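Local coordinates for BDI_3064 protein (Parabacteroides distasonis ATCC 8503, PDB 5Z06) that hydrolyses linear beta-1,2-glucan and beta-1,2-glucooligosaccharides as an exo-type enzyme, releasing sophorose from the non-reducing end, at residues I461-A473 against F535-F549. Sequence-based numbering, arbitrary orientation.
Sequences IGWNETMITYMLA and FFIHYSYLGLDPHKF
Phe535 meets Glu465 where 535-549 enters the contact, its CE1 3.6 Å from Glu465 CB, while OE2 of the carboxylate lies at the ring edge. Phe536 fits against three residues in a row: Asn464 CA sits over one face in a CH-pi contact, Glu465 OE1 approaches CE1, and the ring turns an edge to the five-membered ring of Trp463 in an offset edge-to-face pair (planes at 73°). The indole NE1 hydrogen-bonds to Gly531 O. Ile537 CG2 touches the indole edge at Trp463 CZ2. The Ser540 hydroxyl is both donor and acceptor: OG donates to Glu465 O (2.6 Å), from above the carbonyl plane, and accepts from Ile468 N (2.9 Å, N-H...O angle 158°), bridging the Asx turn of Asn464 OD1 and Thr466 N to helix 467-475. One water donates to Glu465 O and Phe536 O and accepts from Ser540 N; another links Asn464 O with Met467 N. Tyr541 reaches between Trp463 and Met467, whose CG, anti to the backbone N (chi1 175°), carries SD to the ring edge as a Met-aromatic contact, 3.1 Å from Tyr541 OH. Leu544 receives Ile468 CD1 at its CB (3.6 Å) and Met471 CG at its CD2. Phe549 lies with one face against the Met471 thioether, SD 4.4 Å from the ring centroid. A glycerol, probably from the crystallisation liquor, hydrogen-bonds Asn464 ND2 and Glu465 OE1 and may mark a pocket. In this glycoamylase-like region of the six-hairpin clan, the loop before helix 556-573 thus packs on the start of helix 467-475, flanked by helices 485-490, 392-408 and 556-573.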
loop_
_atom_site.group_PDB
_atom_site.type_symbol
_atom_site.label_atom_id
_atom_site.label_comp_id
_atom_site.label_asym_id
_atom_site.label_seq_id
_atom_site.Cartn_x
_atom_site.Cartn_y
_atom_site.Cartn_z
ATOM N N ILE A 461 -1.876 -18.493 -17.155
ATOM C CA ILE A 461 -1.857 -18.194 -18.574
ATOM C C ILE A 461 -1.360 -16.790 -18.771
ATOM O O ILE A 461 -1.981 -15.838 -18.277
ATOM C CB ILE A 461 -3.277 -18.328 -19.170
ATOM C CG1 ILE A 461 -3.811 -19.757 -18.928
ATOM C CG2 ILE A 461 -3.279 -17.963 -20.660
ATOM C CD1 ILE A 461 -5.272 -19.927 -19.269
ATOM N N GLY A 462 -0.239 -16.669 -19.477
ATOM C CA GLY A 462 0.335 -15.375 -19.864
ATOM C C GLY A 462 -0.312 -14.867 -21.145
ATOM O O GLY A 462 -1.034 -15.609 -21.784
ATOM N N TRP A 463 -0.087 -13.625 -21.552
ATOM C CA TRP A 463 0.691 -12.631 -20.821
ATOM C C TRP A 463 -0.034 -12.159 -19.573
ATOM O O TRP A 463 -1.167 -11.673 -19.629
ATOM C CB TRP A 463 0.951 -11.425 -21.686
ATOM C CG TRP A 463 1.612 -10.293 -20.962
ATOM C CD1 TRP A 463 1.050 -9.087 -20.599
ATOM C CD2 TRP A 463 2.948 -10.267 -20.479
ATOM N NE1 TRP A 463 1.970 -8.309 -19.951
ATOM C CE2 TRP A 463 3.147 -9.004 -19.856
ATOM C CE3 TRP A 463 4.005 -11.170 -20.528
ATOM C CZ2 TRP A 463 4.364 -8.633 -19.301
ATOM C CZ3 TRP A 463 5.229 -10.794 -19.970
ATOM C CH2 TRP A 463 5.395 -9.543 -19.372
ATOM N N ASN A 464 0.628 -12.366 -18.448
ATOM C CA ASN A 464 0.290 -11.723 -17.207
ATOM C C ASN A 464 1.550 -11.717 -16.327
ATOM O O ASN A 464 2.668 -11.774 -16.848
ATOM C CB ASN A 464 -0.967 -12.357 -16.559
ATOM C CG ASN A 464 -0.762 -13.775 -16.070
ATOM O OD1 ASN A 464 0.288 -14.392 -16.253
ATOM N ND2 ASN A 464 -1.783 -14.296 -15.430
ATOM N N GLU A 465 1.384 -11.679 -15.017
ATOM C CA GLU A 465 2.524 -11.525 -14.097
ATOM C C GLU A 465 3.260 -12.804 -13.778
ATOM O O GLU A 465 4.266 -12.757 -13.052
ATOM C CB GLU A 465 2.052 -10.932 -12.761
ATOM C CG GLU A 465 1.163 -11.823 -11.893
ATOM C CD GLU A 465 -0.311 -11.516 -12.036
ATOM O OE1 GLU A 465 -0.725 -11.399 -13.164
ATOM O OE2 GLU A 465 -1.060 -11.424 -11.058
ATOM N N THR A 466 2.760 -13.935 -14.290
ATOM C CA THR A 466 3.128 -15.236 -13.795
ATOM C C THR A 466 4.219 -15.927 -14.594
ATOM O O THR A 466 4.398 -17.131 -14.429
ATOM C CB THR A 466 1.897 -16.168 -13.712
ATOM O OG1 THR A 466 1.548 -16.651 -15.009
ATOM C CG2 THR A 466 0.708 -15.439 -13.079
ATOM N N MET A 467 4.978 -15.211 -15.433
ATOM C CA MET A 467 6.046 -15.890 -16.199
ATOM C C MET A 467 7.044 -16.631 -15.290
ATOM O O MET A 467 7.484 -17.741 -15.624
ATOM C CB MET A 467 6.827 -14.930 -17.087
ATOM C CG MET A 467 8.008 -15.603 -17.794
ATOM S SD MET A 467 8.904 -14.556 -18.941
ATOM C CE MET A 467 7.698 -14.282 -20.223
ATOM N N ILE A 468 7.391 -16.008 -14.169
ATOM C CA ILE A 468 8.409 -16.539 -13.272
ATOM C C ILE A 468 7.915 -17.800 -12.577
ATOM O O ILE A 468 8.714 -18.615 -12.148
ATOM C CB ILE A 468 8.849 -15.496 -12.205
ATOM C CG1 ILE A 468 10.160 -15.894 -11.535
ATOM C CG2 ILE A 468 7.780 -15.268 -11.130
ATOM C CD1 ILE A 468 11.369 -15.658 -12.385
ATOM N N THR A 469 6.591 -17.928 -12.447
ATOM C CA THR A 469 5.964 -19.152 -11.947
ATOM C C THR A 469 6.288 -20.341 -12.861
ATOM O O THR A 469 6.656 -21.437 -12.395
ATOM C CB THR A 469 4.445 -18.977 -11.810
ATOM O OG1 THR A 469 4.150 -17.684 -11.249
ATOM C CG2 THR A 469 3.877 -20.064 -10.934
ATOM N N TYR A 470 6.184 -20.120 -14.158
ATOM C CA TYR A 470 6.594 -21.144 -15.119
ATOM C C TYR A 470 8.092 -21.300 -15.151
ATOM O O TYR A 470 8.594 -22.402 -15.202
ATOM C CB TYR A 470 6.063 -20.854 -16.513
ATOM C CG TYR A 470 4.634 -21.262 -16.662
ATOM C CD1 TYR A 470 3.605 -20.383 -16.353
ATOM C CD2 TYR A 470 4.306 -22.549 -17.089
ATOM C CE1 TYR A 470 2.298 -20.761 -16.507
ATOM C CE2 TYR A 470 2.994 -22.939 -17.227
ATOM C CZ TYR A 470 1.998 -22.046 -16.931
ATOM O OH TYR A 470 0.698 -22.452 -17.068
ATOM N N MET A 471 8.800 -20.189 -15.095
ATOM C CA MET A 471 10.246 -20.239 -15.112
ATOM C C MET A 471 10.715 -21.105 -13.968
ATOM O O MET A 471 11.442 -22.066 -14.192
ATOM C CB MET A 471 10.852 -18.859 -14.984
ATOM C CG MET A 471 10.628 -17.995 -16.197
ATOM S SD MET A 471 11.741 -18.438 -17.533
ATOM C CE MET A 471 10.593 -18.141 -18.854
ATOM N N LEU A 472 10.269 -20.784 -12.760
ATOM C CA LEU A 472 10.767 -21.480 -11.585
ATOM C C LEU A 472 10.307 -22.908 -11.555
ATOM O O LEU A 472 11.083 -23.783 -11.177
ATOM C CB LEU A 472 10.430 -20.751 -10.295
ATOM C CG LEU A 472 11.259 -19.470 -10.137
ATOM C CD1 LEU A 472 10.702 -18.600 -9.013
ATOM C CD2 LEU A 472 12.711 -19.779 -9.832
ATOM N N ALA A 473 9.074 -23.146 -11.990
ATOM C CA ALA A 473 8.563 -24.496 -12.119
ATOM C C ALA A 473 9.460 -25.360 -12.982
ATOM O O ALA A 473 9.710 -26.485 -12.641
ATOM C CB ALA A 473 7.143 -24.496 -12.659
ATOM N N PHE A 535 2.551 -3.661 -13.618
ATOM C CA PHE A 535 3.297 -4.548 -12.716
ATOM C C PHE A 535 3.632 -5.894 -13.348
ATOM O O PHE A 535 4.511 -6.604 -12.860
ATOM C CB PHE A 535 2.586 -4.737 -11.377
ATOM C CG PHE A 535 1.479 -5.746 -11.394
ATOM C CD1 PHE A 535 1.749 -7.087 -11.149
ATOM C CD2 PHE A 535 0.163 -5.367 -11.606
ATOM C CE1 PHE A 535 0.741 -8.038 -11.120
ATOM C CE2 PHE A 535 -0.860 -6.315 -11.595
ATOM C CZ PHE A 535 -0.573 -7.647 -11.342
ATOM N N PHE A 536 2.938 -6.230 -14.433
ATOM C CA PHE A 536 3.285 -7.381 -15.245
ATOM C C PHE A 536 4.751 -7.396 -15.706
ATOM O O PHE A 536 5.360 -8.472 -15.768
ATOM C CB PHE A 536 2.343 -7.477 -16.447
ATOM C CG PHE A 536 0.945 -7.939 -16.118
ATOM C CD1 PHE A 536 0.470 -8.066 -14.806
ATOM C CD2 PHE A 536 0.083 -8.227 -17.154
ATOM C CE1 PHE A 536 -0.817 -8.494 -14.566
ATOM C CE2 PHE A 536 -1.202 -8.663 -16.913
ATOM C CZ PHE A 536 -1.649 -8.804 -15.612
ATOM N N ILE A 537 5.316 -6.230 -16.012
ATOM C CA ILE A 537 6.731 -6.160 -16.382
ATOM C C ILE A 537 7.713 -6.014 -15.203
ATOM O O ILE A 537 8.906 -5.824 -15.396
ATOM C CB ILE A 537 6.993 -5.085 -17.459
ATOM C CG1 ILE A 537 6.768 -3.664 -16.917
ATOM C CG2 ILE A 537 6.113 -5.357 -18.660
ATOM C CD1 ILE A 537 7.451 -2.611 -17.729
ATOM N N HIS A 538 7.202 -6.122 -13.985
ATOM C CA HIS A 538 7.992 -5.949 -12.788
ATOM C C HIS A 538 8.219 -7.284 -12.110
ATOM O O HIS A 538 9.347 -7.758 -12.065
ATOM C CB HIS A 538 7.302 -4.985 -11.818
ATOM C CG HIS A 538 7.123 -3.617 -12.379
ATOM N ND1 HIS A 538 6.161 -2.744 -11.915
ATOM C CD2 HIS A 538 7.770 -2.975 -13.383
ATOM C CE1 HIS A 538 6.197 -1.637 -12.637
ATOM N NE2 HIS A 538 7.176 -1.743 -13.521
ATOM N N TYR A 539 7.135 -7.900 -11.636
ATOM C CA TYR A 539 7.232 -8.965 -10.639
ATOM C C TYR A 539 8.045 -10.156 -11.103
ATOM O O TYR A 539 8.897 -10.627 -10.370
ATOM C CB TYR A 539 5.862 -9.450 -10.226
ATOM C CG TYR A 539 4.983 -8.457 -9.505
ATOM C CD1 TYR A 539 5.429 -7.206 -9.125
ATOM C CD2 TYR A 539 3.700 -8.829 -9.139
ATOM C CE1 TYR A 539 4.598 -6.339 -8.443
ATOM C CE2 TYR A 539 2.869 -7.977 -8.447
ATOM C CZ TYR A 539 3.312 -6.725 -8.117
ATOM O OH TYR A 539 2.466 -5.888 -7.429
ATOM N N SER A 540 7.788 -10.624 -12.319
ATOM C CA SER A 540 8.540 -11.753 -12.881
ATOM C C SER A 540 9.931 -11.374 -13.369
ATOM O O SER A 540 10.657 -12.240 -13.883
ATOM C CB SER A 540 7.771 -12.428 -14.039
ATOM O OG SER A 540 6.756 -13.258 -13.537
ATOM N N TYR A 541 10.283 -10.097 -13.248
ATOM C CA TYR A 541 11.494 -9.548 -13.819
ATOM C C TYR A 541 12.335 -8.816 -12.792
ATOM O O TYR A 541 13.184 -7.979 -13.141
ATOM C CB TYR A 541 11.141 -8.662 -15.031
ATOM C CG TYR A 541 10.230 -9.443 -15.934
ATOM C CD1 TYR A 541 10.729 -10.492 -16.721
ATOM C CD2 TYR A 541 8.863 -9.224 -15.932
ATOM C CE1 TYR A 541 9.895 -11.264 -17.491
ATOM C CE2 TYR A 541 8.026 -9.996 -16.711
ATOM C CZ TYR A 541 8.554 -11.015 -17.485
ATOM O OH TYR A 541 7.702 -11.774 -18.240
ATOM N N LEU A 542 12.118 -9.141 -11.526
ATOM C CA LEU A 542 12.965 -8.619 -10.460
ATOM C C LEU A 542 14.276 -9.355 -10.450
ATOM O O LEU A 542 15.329 -8.761 -10.208
ATOM C CB LEU A 542 12.284 -8.769 -9.104
ATOM C CG LEU A 542 10.964 -8.017 -9.034
ATOM C CD1 LEU A 542 10.368 -8.174 -7.661
ATOM C CD2 LEU A 542 11.114 -6.541 -9.351
ATOM N N GLY A 543 14.174 -10.663 -10.684
ATOM C CA GLY A 543 15.309 -11.594 -10.638
ATOM C C GLY A 543 15.595 -12.091 -12.031
ATOM O O GLY A 543 16.686 -11.939 -12.526
ATOM N N LEU A 544 14.589 -12.659 -12.676
ATOM C CA LEU A 544 14.689 -12.980 -14.062
ATOM C C LEU A 544 15.014 -11.723 -14.842
ATOM O O LEU A 544 14.242 -10.764 -14.862
ATOM C CB LEU A 544 13.396 -13.591 -14.596
ATOM C CG LEU A 544 13.446 -13.969 -16.079
ATOM C CD1 LEU A 544 14.569 -14.956 -16.408
ATOM C CD2 LEU A 544 12.095 -14.527 -16.496
ATOM N N ASP A 545 16.168 -11.748 -15.481
ATOM C CA ASP A 545 16.651 -10.620 -16.242
ATOM C C ASP A 545 16.008 -10.707 -17.609
ATOM O O ASP A 545 16.351 -11.602 -18.370
ATOM C CB ASP A 545 18.174 -10.676 -16.352
ATOM C CG ASP A 545 18.760 -9.462 -17.040
ATOM O OD1 ASP A 545 18.010 -8.756 -17.717
ATOM O OD2 ASP A 545 19.973 -9.212 -16.899
ATOM N N PRO A 546 15.078 -9.797 -17.926
ATOM C CA PRO A 546 14.344 -9.921 -19.174
ATOM C C PRO A 546 15.202 -9.681 -20.436
ATOM O O PRO A 546 14.803 -10.104 -21.531
ATOM C CB PRO A 546 13.243 -8.852 -19.041
ATOM C CG PRO A 546 13.822 -7.821 -18.160
ATOM C CD PRO A 546 14.699 -8.573 -17.192
ATOM N N HIS A 547 16.341 -9.005 -20.276
ATOM C CA HIS A 547 17.380 -8.925 -21.305
ATOM C C HIS A 547 17.862 -10.322 -21.696
ATOM O O HIS A 547 18.335 -10.510 -22.795
ATOM C CB HIS A 547 18.648 -8.196 -20.815
ATOM C CG HIS A 547 18.467 -6.747 -20.455
ATOM N ND1 HIS A 547 18.480 -5.741 -21.398
ATOM C CD2 HIS A 547 18.363 -6.126 -19.252
ATOM C CE1 HIS A 547 18.354 -4.568 -20.798
ATOM N NE2 HIS A 547 18.264 -4.775 -19.496
ATOM N N LYS A 548 17.811 -11.281 -20.779
ATOM C CA LYS A 548 18.463 -12.572 -20.974
ATOM C C LYS A 548 17.464 -13.679 -21.073
ATOM O O LYS A 548 17.792 -14.835 -20.821
ATOM C CB LYS A 548 19.436 -12.848 -19.836
ATOM C CG LYS A 548 20.561 -11.827 -19.757
ATOM C CD LYS A 548 21.367 -12.094 -18.506
ATOM C CE LYS A 548 22.615 -11.234 -18.409
ATOM N NZ LYS A 548 23.335 -11.680 -17.176
ATOM N N PHE A 549 16.238 -13.332 -21.438
ATOM C CA PHE A 549 15.284 -14.333 -21.774
ATOM C C PHE A 549 14.557 -13.906 -23.006
ATOM O O PHE A 549 13.974 -12.809 -23.066
ATOM C CB PHE A 549 14.296 -14.636 -20.675
ATOM C CG PHE A 549 13.298 -15.657 -21.090
ATOM C CD1 PHE A 549 13.722 -16.930 -21.453
ATOM C CD2 PHE A 549 11.961 -15.349 -21.175
ATOM C CE1 PHE A 549 12.819 -17.888 -21.883
ATOM C CE2 PHE A 549 11.052 -16.300 -21.600
ATOM C CZ PHE A 549 11.480 -17.572 -21.963
HETATM O O HOH W 1 5.338 -12.124 -16.157
HETATM O O HOH W 2 5.341 -10.036 -13.647
#